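Local coordinates for ABC transporter, substrate binding protein (Aeropyrum pernix, PDB 3EAF) that probably binds a small solute outside the cell between two hinged lobes and delivers it to an ABC transporter for uptake, at residues L30-F35 with V295-L300; P122-Q127 with S155-G160; A128-A133 with F369-Q374; E267-I272 with R289-F294. One frame throughout, in Å; residues are numbered along the deposited sequence.

Contact 1: residues L30-F35 with V295-L300; sequences LAFKYF and VNVWLL
Ala31 and Val297 lie closest across this helix pair, their CA atoms 6.1 Å apart. The two short axes approach to 8.8 Å and run in the same general direction, their N-to-C senses differing by 40°. No hydrogen bond joins the segments, and the interface is apolar and aromatic. At its middle Ala31 CB presses on Val297 CB at 3.5 Å, a tight fit that the small alanine permits. Val297 straddles two partners: CG1, anti to the backbone N (chi1 173°), reaches Ala31 CB and Phe32 CD1, while CG2 sits over one face of the Phe32 ring, 3.9 Å from its centroid, as a CH-pi contact. Leu300 CD2 completes this end at the edge of the same ring, 4.4 Å from Phe32 CE1. At the other end Phe35 CZ stands over one face of the Trp298 indole, 3.4 Å from Trp298 CD1, with the planes inclined by 38°, and Tyr34 CD2 lies over the centre of a face of the Phe35 ring. An alanine in place of Trp298 would probably open a gap beside Phe35 and leave its ring freer to turn. Phe32 also stacks on Tyr52 of strand 47-56 and touches Ile81 of strand 79-82, which seats helix 18-38 on the N-terminal sheet. Trp298 and Tyr34 extend the packing to helix 267-278, where Tyr34 OH is hydrogen-bonded to Glu274.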
loop_
_atom_site.group_PDB
_atom_site.type_symbol
_atom_site.label_atom_id
_atom_site.label_comp_id
_atom_site.label_asym_id
_atom_site.label_seq_id
_atom_site.Cartn_x
_atom_site.Cartn_y
_atom_site.Cartn_z
ATOM N N LEU A 30 -0.955 -13.000 -11.096
ATOM C CA LEU A 30 -0.410 -14.250 -10.563
ATOM C C LEU A 30 -1.370 -14.901 -9.578
ATOM O O LEU A 30 -1.617 -16.100 -9.656
ATOM C CB LEU A 30 0.938 -14.031 -9.880
ATOM C CG LEU A 30 2.208 -14.057 -10.732
ATOM C CD1 LEU A 30 3.406 -13.920 -9.805
ATOM C CD2 LEU A 30 2.303 -15.331 -11.582
ATOM N N ALA A 31 -1.912 -14.101 -8.663
ATOM C CA ALA A 31 -2.836 -14.597 -7.634
ATOM C C ALA A 31 -4.153 -15.117 -8.207
ATOM O O ALA A 31 -4.616 -16.188 -7.813
ATOM C CB ALA A 31 -3.096 -13.523 -6.581
ATOM N N PHE A 32 -4.749 -14.362 -9.128
ATOM C CA PHE A 32 -5.959 -14.813 -9.812
ATOM C C PHE A 32 -5.733 -16.165 -10.499
ATOM O O PHE A 32 -6.523 -17.103 -10.329
ATOM C CB PHE A 32 -6.428 -13.781 -10.835
ATOM C CG PHE A 32 -7.188 -12.617 -10.240
ATOM C CD1 PHE A 32 -8.300 -12.829 -9.418
ATOM C CD2 PHE A 32 -6.815 -11.306 -10.541
ATOM C CE1 PHE A 32 -9.014 -11.745 -8.879
ATOM C CE2 PHE A 32 -7.521 -10.208 -10.009
ATOM C CZ PHE A 32 -8.621 -10.429 -9.183
ATOM N N LYS A 33 -4.649 -16.266 -11.263
ATOM C CA LYS A 33 -4.361 -17.493 -11.998
ATOM C C LYS A 33 -4.055 -18.641 -11.037
ATOM O O LYS A 33 -4.516 -19.766 -11.252
ATOM C CB LYS A 33 -3.207 -17.294 -12.984
ATOM C CG LYS A 33 -3.512 -16.318 -14.120
ATOM C CD LYS A 33 -2.263 -16.067 -14.939
ATOM C CE LYS A 33 -2.546 -15.259 -16.202
ATOM N NZ LYS A 33 -1.320 -15.207 -17.046
ATOM N N TYR A 34 -3.300 -18.343 -9.978
ATOM C CA TYR A 34 -2.909 -19.340 -8.978
ATOM C C TYR A 34 -4.102 -19.965 -8.288
ATOM O O TYR A 34 -4.278 -21.183 -8.347
ATOM C CB TYR A 34 -1.966 -18.740 -7.934
ATOM C CG TYR A 34 -1.472 -19.717 -6.882
ATOM C CD1 TYR A 34 -0.493 -20.668 -7.184
ATOM C CD2 TYR A 34 -1.976 -19.684 -5.585
ATOM C CE1 TYR A 34 -0.032 -21.560 -6.217
ATOM C CE2 TYR A 34 -1.524 -20.575 -4.608
ATOM C CZ TYR A 34 -0.552 -21.503 -4.927
ATOM O OH TYR A 34 -0.106 -22.379 -3.961
ATOM N N PHE A 35 -4.921 -19.137 -7.642
ATOM C CA PHE A 35 -6.042 -19.648 -6.861
ATOM C C PHE A 35 -7.137 -20.266 -7.735
ATOM O O PHE A 35 -7.751 -21.268 -7.344
ATOM C CB PHE A 35 -6.586 -18.584 -5.902
ATOM C CG PHE A 35 -5.608 -18.193 -4.816
ATOM C CD1 PHE A 35 -5.239 -19.107 -3.831
ATOM C CD2 PHE A 35 -5.052 -16.916 -4.787
ATOM C CE1 PHE A 35 -4.333 -18.756 -2.831
ATOM C CE2 PHE A 35 -4.144 -16.550 -3.783
ATOM C CZ PHE A 35 -3.783 -17.471 -2.813
ATOM N N VAL A 295 -1.456 -10.190 -2.323
ATOM C CA VAL A 295 -2.203 -10.204 -1.059
ATOM C C VAL A 295 -3.582 -9.560 -1.141
ATOM O O VAL A 295 -4.478 -9.941 -0.382
ATOM C CB VAL A 295 -1.407 -9.614 0.139
ATOM C CG1 VAL A 295 -0.167 -10.470 0.436
ATOM C CG2 VAL A 295 -1.056 -8.127 -0.072
ATOM N N ASN A 296 -3.760 -8.596 -2.045
ATOM C CA ASN A 296 -5.088 -8.021 -2.267
ATOM C C ASN A 296 -6.058 -9.048 -2.846
ATOM O O ASN A 296 -7.181 -9.192 -2.366
ATOM C CB ASN A 296 -5.030 -6.743 -3.119
ATOM C CG ASN A 296 -4.599 -5.517 -2.303
ATOM O OD1 ASN A 296 -4.150 -5.650 -1.165
ATOM N ND2 ASN A 296 -4.738 -4.325 -2.883
ATOM N N VAL A 297 -5.607 -9.784 -3.854
ATOM C CA VAL A 297 -6.412 -10.861 -4.432
ATOM C C VAL A 297 -6.663 -11.957 -3.385
ATOM O O VAL A 297 -7.791 -12.451 -3.254
ATOM C CB VAL A 297 -5.742 -11.438 -5.698
ATOM C CG1 VAL A 297 -6.484 -12.660 -6.205
ATOM C CG2 VAL A 297 -5.650 -10.352 -6.786
ATOM N N TRP A 298 -5.620 -12.305 -2.628
ATOM C CA TRP A 298 -5.714 -13.371 -1.626
ATOM C C TRP A 298 -6.747 -13.045 -0.555
ATOM O O TRP A 298 -7.472 -13.934 -0.101
ATOM C CB TRP A 298 -4.360 -13.625 -0.961
ATOM C CG TRP A 298 -4.192 -15.004 -0.355
ATOM C CD1 TRP A 298 -5.162 -15.957 -0.152
ATOM C CD2 TRP A 298 -2.973 -15.568 0.141
ATOM N NE1 TRP A 298 -4.610 -17.083 0.421
ATOM C CE2 TRP A 298 -3.271 -16.866 0.618
ATOM C CE3 TRP A 298 -1.650 -15.100 0.231
ATOM C CZ2 TRP A 298 -2.296 -17.701 1.182
ATOM C CZ3 TRP A 298 -0.678 -15.942 0.783
ATOM C CH2 TRP A 298 -1.010 -17.227 1.241
ATOM N N LEU A 299 -6.805 -11.779 -0.137
ATOM C CA LEU A 299 -7.809 -11.353 0.828
ATOM C C LEU A 299 -9.217 -11.622 0.293
ATOM O O LEU A 299 -10.086 -12.074 1.032
ATOM C CB LEU A 299 -7.639 -9.867 1.199
ATOM C CG LEU A 299 -8.610 -9.312 2.256
ATOM C CD1 LEU A 299 -8.321 -9.909 3.646
ATOM C CD2 LEU A 299 -8.565 -7.787 2.300
ATOM N N LEU A 300 -9.435 -11.337 -0.990
ATOM C CA LEU A 300 -10.699 -11.655 -1.653
ATOM C C LEU A 300 -10.997 -13.164 -1.635
ATOM O O LEU A 300 -12.123 -13.579 -1.332
ATOM C CB LEU A 300 -10.698 -11.123 -3.093
ATOM C CG LEU A 300 -11.879 -11.487 -3.992
ATOM C CD1 LEU A 300 -13.170 -10.853 -3.479
ATOM C CD2 LEU A 300 -11.601 -11.084 -5.432
#

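Contact 2: residues P122-Q127 with S155-G160; sequences PDYSTQ and SRSPIG
Tyr124 and Ser125, in the first turn of helix 124-139, meet Ser157 and Pro158 at the approach to helix 159-165. The van der Waals contacts centre on Pro158. Its CB lies 3.7 Å from Tyr124 O and 4.2 Å from Tyr124 CB, and its CA is 3.4 Å from Ser125 OG. Ser157 OG, anti to its backbone N (chi1 -175°), comes to the edge of the Tyr124 ring, near the plane, at CD1. The polar link across the contact is a water: it lies 3.1 Å from Ser125 OG and 2.7 Å from Ser157 OG, bridging two hydroxyls that do not bond directly. Ser125 OG is further hydrogen-bonded to Thr381 OG1 of the C-terminal helix 377-382, which helps fix the hydroxyl on this buried surface. Within 122-127, Asp123 is the N-cap. Its OD1 accepts from Thr126 N at 3.0 Å, nearly straight at 167° but from above the carboxylate plane, and weakly from Ser125 N; OD2 takes Thr126 OG1 at 2.6 Å on its syn side. Both carboxylate oxygens are thus engaged at the helix start. Two helix beginnings of one alpha/beta lobe come together here, as in type I periplasmic binding proteins, in which helix N termini of each lobe often face the interlobe cleft; these probably do so as well.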
loop_
_atom_site.group_PDB
_atom_site.type_symbol
_atom_site.label_atom_id
_atom_site.label_comp_id
_atom_site.label_asym_id
_atom_site.label_seq_id
_atom_site.Cartn_x
_atom_site.Cartn_y
_atom_site.Cartn_z
ATOM N N PRO A 122 -2.292 -1.416 7.619
ATOM C CA PRO A 122 -2.763 -0.223 8.328
ATOM C C PRO A 122 -2.951 0.917 7.331
ATOM O O PRO A 122 -2.349 0.902 6.265
ATOM C CB PRO A 122 -1.613 0.108 9.289
ATOM C CG PRO A 122 -0.759 -1.134 9.351
ATOM C CD PRO A 122 -0.919 -1.786 8.006
ATOM N N ASP A 123 -3.768 1.901 7.679
ATOM C CA ASP A 123 -3.913 3.075 6.834
ATOM C C ASP A 123 -2.577 3.815 6.756
ATOM O O ASP A 123 -1.712 3.620 7.610
ATOM C CB ASP A 123 -4.969 3.997 7.416
ATOM C CG ASP A 123 -4.563 4.529 8.763
ATOM O OD1 ASP A 123 -4.067 5.670 8.823
ATOM O OD2 ASP A 123 -4.694 3.782 9.747
ATOM N N TYR A 124 -2.431 4.674 5.747
ATOM C CA TYR A 124 -1.214 5.466 5.522
ATOM C C TYR A 124 -0.723 6.279 6.722
ATOM O O TYR A 124 0.479 6.469 6.901
ATOM C CB TYR A 124 -1.436 6.441 4.367
ATOM C CG TYR A 124 -1.332 5.860 2.974
ATOM C CD1 TYR A 124 -2.217 6.264 1.980
ATOM C CD2 TYR A 124 -0.338 4.930 2.643
ATOM C CE1 TYR A 124 -2.129 5.760 0.683
ATOM C CE2 TYR A 124 -0.242 4.413 1.340
ATOM C CZ TYR A 124 -1.146 4.836 0.372
ATOM O OH TYR A 124 -1.074 4.343 -0.912
ATOM N N SER A 125 -1.657 6.787 7.518
ATOM C CA SER A 125 -1.317 7.652 8.648
ATOM C C SER A 125 -0.703 6.849 9.802
ATOM O O SER A 125 0.361 7.207 10.313
ATOM C CB SER A 125 -2.548 8.447 9.098
ATOM O OG SER A 125 -3.150 9.116 7.999
ATOM N N THR A 126 -1.370 5.758 10.186
ATOM C CA THR A 126 -0.854 4.800 11.171
ATOM C C THR A 126 0.495 4.230 10.753
ATOM O O THR A 126 1.392 4.087 11.587
ATOM C CB THR A 126 -1.838 3.633 11.379
ATOM O OG1 THR A 126 -3.125 4.156 11.733
ATOM C CG2 THR A 126 -1.346 2.685 12.471
ATOM N N GLN A 127 0.633 3.903 9.465
ATOM C CA GLN A 127 1.918 3.482 8.900
ATOM C C GLN A 127 2.988 4.563 9.096
ATOM O O GLN A 127 4.081 4.279 9.600
ATOM C CB GLN A 127 1.777 3.138 7.405
ATOM C CG GLN A 127 1.058 1.811 7.130
ATOM C CD GLN A 127 1.129 1.374 5.672
ATOM O OE1 GLN A 127 0.110 1.019 5.058
ATOM N NE2 GLN A 127 2.330 1.376 5.117
ATOM N N SER A 155 -0.271 11.614 -1.991
ATOM C CA SER A 155 0.891 12.277 -1.392
ATOM C C SER A 155 0.529 13.075 -0.141
ATOM O O SER A 155 1.347 13.213 0.769
ATOM C CB SER A 155 1.553 13.197 -2.416
ATOM O OG SER A 155 1.903 12.477 -3.577
ATOM N N ARG A 156 -0.700 13.588 -0.113
ATOM C CA ARG A 156 -1.215 14.398 0.993
ATOM C C ARG A 156 -1.748 13.575 2.167
ATOM O O ARG A 156 -1.859 14.085 3.280
ATOM C CB ARG A 156 -2.386 15.261 0.509
ATOM C CG ARG A 156 -2.061 16.433 -0.388
ATOM C CD ARG A 156 -3.273 17.390 -0.446
ATOM N NE ARG A 156 -4.473 16.770 -1.022
ATOM C CZ ARG A 156 -4.869 16.915 -2.289
ATOM N NH1 ARG A 156 -4.165 17.662 -3.135
ATOM N NH2 ARG A 156 -5.983 16.325 -2.715
ATOM N N SER A 157 -2.087 12.315 1.912
ATOM C CA SER A 157 -3.018 11.569 2.778
ATOM C C SER A 157 -2.692 11.557 4.282
ATOM O O SER A 157 -3.572 11.875 5.092
ATOM C CB SER A 157 -3.265 10.144 2.246
ATOM O OG SER A 157 -4.248 9.474 3.024
ATOM N N PRO A 158 -1.455 11.176 4.666
ATOM C CA PRO A 158 -1.147 11.121 6.101
ATOM C C PRO A 158 -0.577 12.428 6.688
ATOM O O PRO A 158 -0.311 12.490 7.897
ATOM C CB PRO A 158 -0.078 10.035 6.163
ATOM C CG PRO A 158 0.694 10.232 4.904
ATOM C CD PRO A 158 -0.293 10.741 3.862
ATOM N N ILE A 159 -0.393 13.452 5.851
ATOM C CA ILE A 159 0.304 14.682 6.271
ATOM C C ILE A 159 -0.342 15.355 7.491
ATOM O O ILE A 159 0.341 15.658 8.475
ATOM C CB ILE A 159 0.507 15.679 5.088
ATOM C CG1 ILE A 159 1.427 15.078 4.016
ATOM C CG2 ILE A 159 1.050 17.032 5.578
ATOM C CD1 ILE A 159 2.865 14.733 4.489
ATOM N N GLY A 160 -1.657 15.546 7.451
ATOM C CA GLY A 160 -2.371 16.113 8.604
ATOM C C GLY A 160 -2.165 15.347 9.904
ATOM O O GLY A 160 -1.944 15.948 10.966
HETATM O O HOH W 1 -4.226 8.114 5.326
#

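Contact 3: residues A128-A133 with F369-Q374; sequences ACSGLA and FEAPSQ
Cys129 is the first residue of the helical segment to touch the 369-374 loop: its CB lies 4.0 Å from Ala371 CB, and that methyl also rests on the helix backbone, 3.8 Å from Cys129 C. Ser130 follows with the polar link. Its OG, anti to the carbonyl carbon and beside the backbone N (chi1 -67°), accepts a hydrogen bond from Ala371 N at 3.0 Å, with an N-H...O angle of 143°. The same hydroxyl is hydrogen-bonded to Thr126 O one turn earlier, so OG ties the loop to the helix backbone. Ser130 CB meanwhile packs on Phe369 O at 3.8 Å. The small side chains let the chains run very close, Ser130 CA and Ala371 CA being 4.1 Å apart. An alanine in place of Ser130 would keep the CB contact but would probably leave Ala371 N without its mate and the loop less firmly held. One turn on, Ala133 CB lies 4.2 Å from Pro372 CD and faces the backbone of Ala371. Beyond the two segments, Arg350 grips the loop through a salt bridge to Glu370 and hydrogen bonds to Ala371 O and Pro372 O. The contact is characteristic of a layered alpha/beta lobe: helix 124-139 packs beside the end of the outermost strand 363-369, and the chain leaving that strand passes across the helix toward helix 377-382.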
loop_
_atom_site.group_PDB
_atom_site.type_symbol
_atom_site.label_atom_id
_atom_site.label_comp_id
_atom_site.label_asym_id
_atom_site.label_seq_id
_atom_site.Cartn_x
_atom_site.Cartn_y
_atom_site.Cartn_z
ATOM N N ALA A 128 2.665 5.792 8.691
ATOM C CA ALA A 128 3.590 6.926 8.788
ATOM C C ALA A 128 4.023 7.178 10.230
ATOM O O ALA A 128 5.208 7.340 10.509
ATOM C CB ALA A 128 2.966 8.186 8.200
ATOM N N CYS A 129 3.056 7.195 11.140
ATOM C CA CYS A 129 3.345 7.484 12.541
ATOM C C CYS A 129 4.138 6.353 13.196
ATOM O O CYS A 129 4.966 6.604 14.069
ATOM C CB CYS A 129 2.062 7.804 13.304
ATOM S SG CYS A 129 1.273 9.346 12.746
ATOM N N SER A 130 3.895 5.118 12.753
ATOM C CA SER A 130 4.683 3.960 13.182
ATOM C C SER A 130 6.143 4.079 12.765
ATOM O O SER A 130 7.050 3.806 13.563
ATOM C CB SER A 130 4.089 2.664 12.633
ATOM O OG SER A 130 2.820 2.405 13.212
ATOM N N GLY A 131 6.368 4.483 11.515
ATOM C CA GLY A 131 7.722 4.691 10.985
ATOM C C GLY A 131 8.454 5.840 11.662
ATOM O O GLY A 131 9.666 5.764 11.893
ATOM N N LEU A 132 7.716 6.907 11.979
ATOM C CA LEU A 132 8.298 8.091 12.616
ATOM C C LEU A 132 8.629 7.845 14.089
ATOM O O LEU A 132 9.621 8.373 14.602
ATOM C CB LEU A 132 7.374 9.302 12.450
ATOM C CG LEU A 132 7.268 9.839 11.013
ATOM C CD1 LEU A 132 6.048 10.739 10.856
ATOM C CD2 LEU A 132 8.561 10.560 10.578
ATOM N N ALA A 133 7.791 7.044 14.755
ATOM C CA ALA A 133 8.049 6.564 16.115
ATOM C C ALA A 133 9.319 5.730 16.150
ATOM O O ALA A 133 10.132 5.863 17.080
ATOM C CB ALA A 133 6.858 5.751 16.634
ATOM N N PHE A 369 7.389 -2.431 14.072
ATOM C CA PHE A 369 7.218 -1.214 14.864
ATOM C C PHE A 369 5.801 -0.674 14.777
ATOM O O PHE A 369 5.112 -0.867 13.775
ATOM C CB PHE A 369 8.247 -0.161 14.443
ATOM C CG PHE A 369 9.667 -0.581 14.705
ATOM C CD1 PHE A 369 10.248 -0.372 15.955
ATOM C CD2 PHE A 369 10.417 -1.205 13.713
ATOM C CE1 PHE A 369 11.557 -0.775 16.207
ATOM C CE2 PHE A 369 11.730 -1.616 13.954
ATOM C CZ PHE A 369 12.301 -1.398 15.203
ATOM N N GLU A 370 5.369 -0.012 15.843
ATOM C CA GLU A 370 4.005 0.490 15.950
ATOM C C GLU A 370 3.996 1.834 16.662
ATOM O O GLU A 370 4.744 2.042 17.617
ATOM C CB GLU A 370 3.141 -0.514 16.722
ATOM C CG GLU A 370 1.641 -0.352 16.531
ATOM C CD GLU A 370 0.829 -1.304 17.396
ATOM O OE1 GLU A 370 1.377 -2.335 17.840
ATOM O OE2 GLU A 370 -0.367 -1.026 17.633
ATOM N N ALA A 371 3.147 2.742 16.191
ATOM C CA ALA A 371 2.932 4.026 16.856
ATOM C C ALA A 371 2.327 3.802 18.249
ATOM O O ALA A 371 1.637 2.796 18.460
ATOM C CB ALA A 371 2.022 4.903 16.013
ATOM N N PRO A 372 2.590 4.725 19.205
ATOM C CA PRO A 372 1.983 4.611 20.539
ATOM C C PRO A 372 0.481 4.376 20.463
ATOM O O PRO A 372 -0.194 4.925 19.583
ATOM C CB PRO A 372 2.265 5.975 21.182
ATOM C CG PRO A 372 3.503 6.464 20.512
ATOM C CD PRO A 372 3.475 5.906 19.100
ATOM N N SER A 373 -0.030 3.572 21.388
ATOM C CA SER A 373 -1.445 3.203 21.420
ATOM C C SER A 373 -2.387 4.410 21.530
ATOM O O SER A 373 -3.507 4.375 21.020
ATOM C CB SER A 373 -1.708 2.235 22.575
ATOM O OG SER A 373 -0.898 1.074 22.454
ATOM N N GLN A 374 -1.923 5.469 22.187
ATOM C CA GLN A 374 -2.769 6.626 22.485
ATOM C C GLN A 374 -2.927 7.574 21.292
ATOM O O GLN A 374 -3.764 8.477 21.317
ATOM C CB GLN A 374 -2.266 7.363 23.747
ATOM C CG GLN A 374 -0.792 7.831 23.705
ATOM C CD GLN A 374 -0.125 7.931 25.088
ATOM O OE1 GLN A 374 -0.791 7.985 26.125
ATOM N NE2 GLN A 374 1.208 7.966 25.093
#

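Contact 4: residues E267-I272 with R289-F294; sequences EGIQTI and RVVQGF
Ile272 and Phe294 meet through their torsions: Phe294 CG is anti to its backbone N (chi1 -161°), whereas Ile272 CG1 stands beside its own N (chi1 -60°). These place the two atoms near each other, and the turn of the ring about chi2 presents one face to CG1, which lies over its centre. The CH-pi contact is close, CG1 being 3.5 Å from the ring centroid. The side chains point in opposing senses as they pass, and Ile272 CD1, in the extended continuation of the chain, lies 3.8 Å from Phe294 CB. CD1 also reaches Val291 CG2 at 3.9 Å, and Ile272 CG2 touches Val290 CG1 at 4.1 Å, so one isoleucine meets three residues of the facing helix. Helices 267-278 and 288-304 pack here nearly perpendicular, their short axes 11.0 Å apart and crossing at 96°, as part of the helical layer that flanks the N-terminal lobe of this two-lobed binding-protein fold. Ile269 starts from a CB directed away from the partner, yet its CD1 turns back to Val291 CG2, crossing that side chain at about a right angle. Thr271 CG2 approaches the far end of the phenyl ring, 3.9 Å from CZ. Away from the interface, Arg289 NH1 donates to a lone pair of Gln292 OE1 at 2.7 Å, within the guanidinium plane. Arg289 NE forms a salt bridge to Asp236, and Gln292 NE2 is hydrogen-bonded to Tyr107 OH.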
loop_
_atom_site.group_PDB
_atom_site.type_symbol
_atom_site.label_atom_id
_atom_site.label_comp_id
_atom_site.label_asym_id
_atom_site.label_seq_id
_atom_site.Cartn_x
_atom_site.Cartn_y
_atom_site.Cartn_z
ATOM N N GLU A 267 5.294 -18.780 4.566
ATOM C CA GLU A 267 4.355 -19.587 3.786
ATOM C C GLU A 267 3.802 -18.814 2.584
ATOM O O GLU A 267 3.849 -19.304 1.448
ATOM C CB GLU A 267 3.231 -20.112 4.696
ATOM C CG GLU A 267 2.442 -21.309 4.155
ATOM C CD GLU A 267 1.352 -20.907 3.164
ATOM O OE1 GLU A 267 0.962 -19.719 3.162
ATOM O OE2 GLU A 267 0.890 -21.775 2.383
ATOM N N GLY A 268 3.316 -17.598 2.837
ATOM C CA GLY A 268 2.718 -16.753 1.797
ATOM C C GLY A 268 3.690 -16.331 0.710
ATOM O O GLY A 268 3.308 -16.235 -0.453
ATOM N N ILE A 269 4.940 -16.078 1.092
ATOM C CA ILE A 269 6.024 -15.832 0.136
ATOM C C ILE A 269 6.297 -17.082 -0.723
ATOM O O ILE A 269 6.497 -16.979 -1.940
ATOM C CB ILE A 269 7.331 -15.356 0.852
ATOM C CG1 ILE A 269 7.127 -13.989 1.534
ATOM C CG2 ILE A 269 8.504 -15.283 -0.120
ATOM C CD1 ILE A 269 6.699 -12.856 0.595
ATOM N N GLN A 270 6.297 -18.256 -0.094
ATOM C CA GLN A 270 6.456 -19.515 -0.836
ATOM C C GLN A 270 5.259 -19.824 -1.742
ATOM O O GLN A 270 5.415 -20.457 -2.790
ATOM C CB GLN A 270 6.761 -20.687 0.107
ATOM C CG GLN A 270 8.164 -20.630 0.716
ATOM C CD GLN A 270 9.267 -20.470 -0.327
ATOM O OE1 GLN A 270 9.250 -21.111 -1.373
ATOM N NE2 GLN A 270 10.221 -19.612 -0.042
ATOM N N THR A 271 4.073 -19.371 -1.330
ATOM C CA THR A 271 2.860 -19.472 -2.143
ATOM C C THR A 271 3.005 -18.653 -3.436
ATOM O O THR A 271 2.651 -19.120 -4.522
ATOM C CB THR A 271 1.619 -19.028 -1.327
ATOM O OG1 THR A 271 1.398 -19.952 -0.247
ATOM C CG2 THR A 271 0.372 -18.959 -2.189
ATOM N N ILE A 272 3.538 -17.438 -3.310
ATOM C CA ILE A 272 3.804 -16.578 -4.464
ATOM C C ILE A 272 4.856 -17.198 -5.396
ATOM O O ILE A 272 4.682 -17.205 -6.612
ATOM C CB ILE A 272 4.186 -15.120 -4.042
ATOM C CG1 ILE A 272 3.039 -14.497 -3.230
ATOM C CG2 ILE A 272 4.510 -14.263 -5.284
ATOM C CD1 ILE A 272 3.329 -13.130 -2.596
ATOM N N ARG A 289 6.344 -5.353 -4.566
ATOM C CA ARG A 289 5.190 -4.855 -5.332
ATOM C C ARG A 289 4.301 -6.007 -5.778
ATOM O O ARG A 289 3.075 -5.924 -5.708
ATOM C CB ARG A 289 5.643 -4.018 -6.535
ATOM C CG ARG A 289 6.584 -2.848 -6.195
ATOM C CD ARG A 289 6.143 -2.108 -4.930
ATOM N NE ARG A 289 7.120 -1.109 -4.501
ATOM C CZ ARG A 289 7.033 -0.410 -3.377
ATOM N NH1 ARG A 289 6.014 -0.601 -2.545
ATOM N NH2 ARG A 289 7.967 0.486 -3.089
ATOM N N VAL A 290 4.940 -7.087 -6.222
ATOM C CA VAL A 290 4.258 -8.336 -6.547
ATOM C C VAL A 290 3.496 -8.874 -5.327
ATOM O O VAL A 290 2.338 -9.276 -5.444
ATOM C CB VAL A 290 5.250 -9.390 -7.113
ATOM C CG1 VAL A 290 4.546 -10.723 -7.405
ATOM C CG2 VAL A 290 5.920 -8.861 -8.384
ATOM N N VAL A 291 4.135 -8.857 -4.159
ATOM C CA VAL A 291 3.462 -9.259 -2.923
ATOM C C VAL A 291 2.204 -8.410 -2.673
ATOM O O VAL A 291 1.148 -8.941 -2.344
ATOM C CB VAL A 291 4.412 -9.189 -1.697
ATOM C CG1 VAL A 291 3.667 -9.541 -0.413
ATOM C CG2 VAL A 291 5.621 -10.111 -1.894
ATOM N N GLN A 292 2.319 -7.097 -2.855
ATOM C CA GLN A 292 1.222 -6.170 -2.565
ATOM C C GLN A 292 -0.005 -6.447 -3.420
ATOM O O GLN A 292 -1.142 -6.357 -2.932
ATOM C CB GLN A 292 1.682 -4.710 -2.705
ATOM C CG GLN A 292 2.683 -4.316 -1.625
ATOM C CD GLN A 292 3.120 -2.878 -1.698
ATOM O OE1 GLN A 292 4.150 -2.572 -2.275
ATOM N NE2 GLN A 292 2.345 -1.987 -1.096
ATOM N N GLY A 293 0.232 -6.799 -4.681
ATOM C CA GLY A 293 -0.842 -7.209 -5.592
ATOM C C GLY A 293 -1.434 -8.557 -5.227
ATOM O O GLY A 293 -2.654 -8.717 -5.176
ATOM N N PHE A 294 -0.558 -9.521 -4.963
ATOM C CA PHE A 294 -0.958 -10.883 -4.610
ATOM C C PHE A 294 -1.857 -10.911 -3.370
ATOM O O PHE A 294 -2.898 -11.572 -3.370
ATOM C CB PHE A 294 0.287 -11.755 -4.393
ATOM C CG PHE A 294 0.022 -13.238 -4.463
ATOM C CD1 PHE A 294 0.196 -13.934 -5.660
ATOM C CD2 PHE A 294 -0.377 -13.946 -3.329
ATOM C CE1 PHE A 294 -0.036 -15.319 -5.724
ATOM C CE2 PHE A 294 -0.610 -15.321 -3.387
ATOM C CZ PHE A 294 -0.448 -16.002 -4.583
#

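Overall arrangement
From the N terminus, helix 18-38 opens the longest loop, which contact 1 closes on helix 288-304. Contact 2 nests inside it, joining the start of helix 124-139 to the approach to helix 159-165; contact 4 nests there too, later in the chain. Contact 3 begins farther along helix 124-139 and closes only near the C terminus, so it crosses both contact 1 and contact 2 and encloses contact 4. Contacts 1 and 4 share helix 288-304 and touch at Ala31 and Phe294 in the N-terminal lobe. Contacts 2 and 3 share helix 124-139 in the other lobe, their centres about 12 Å apart, against about 26 Å between those of contacts 1 and 2.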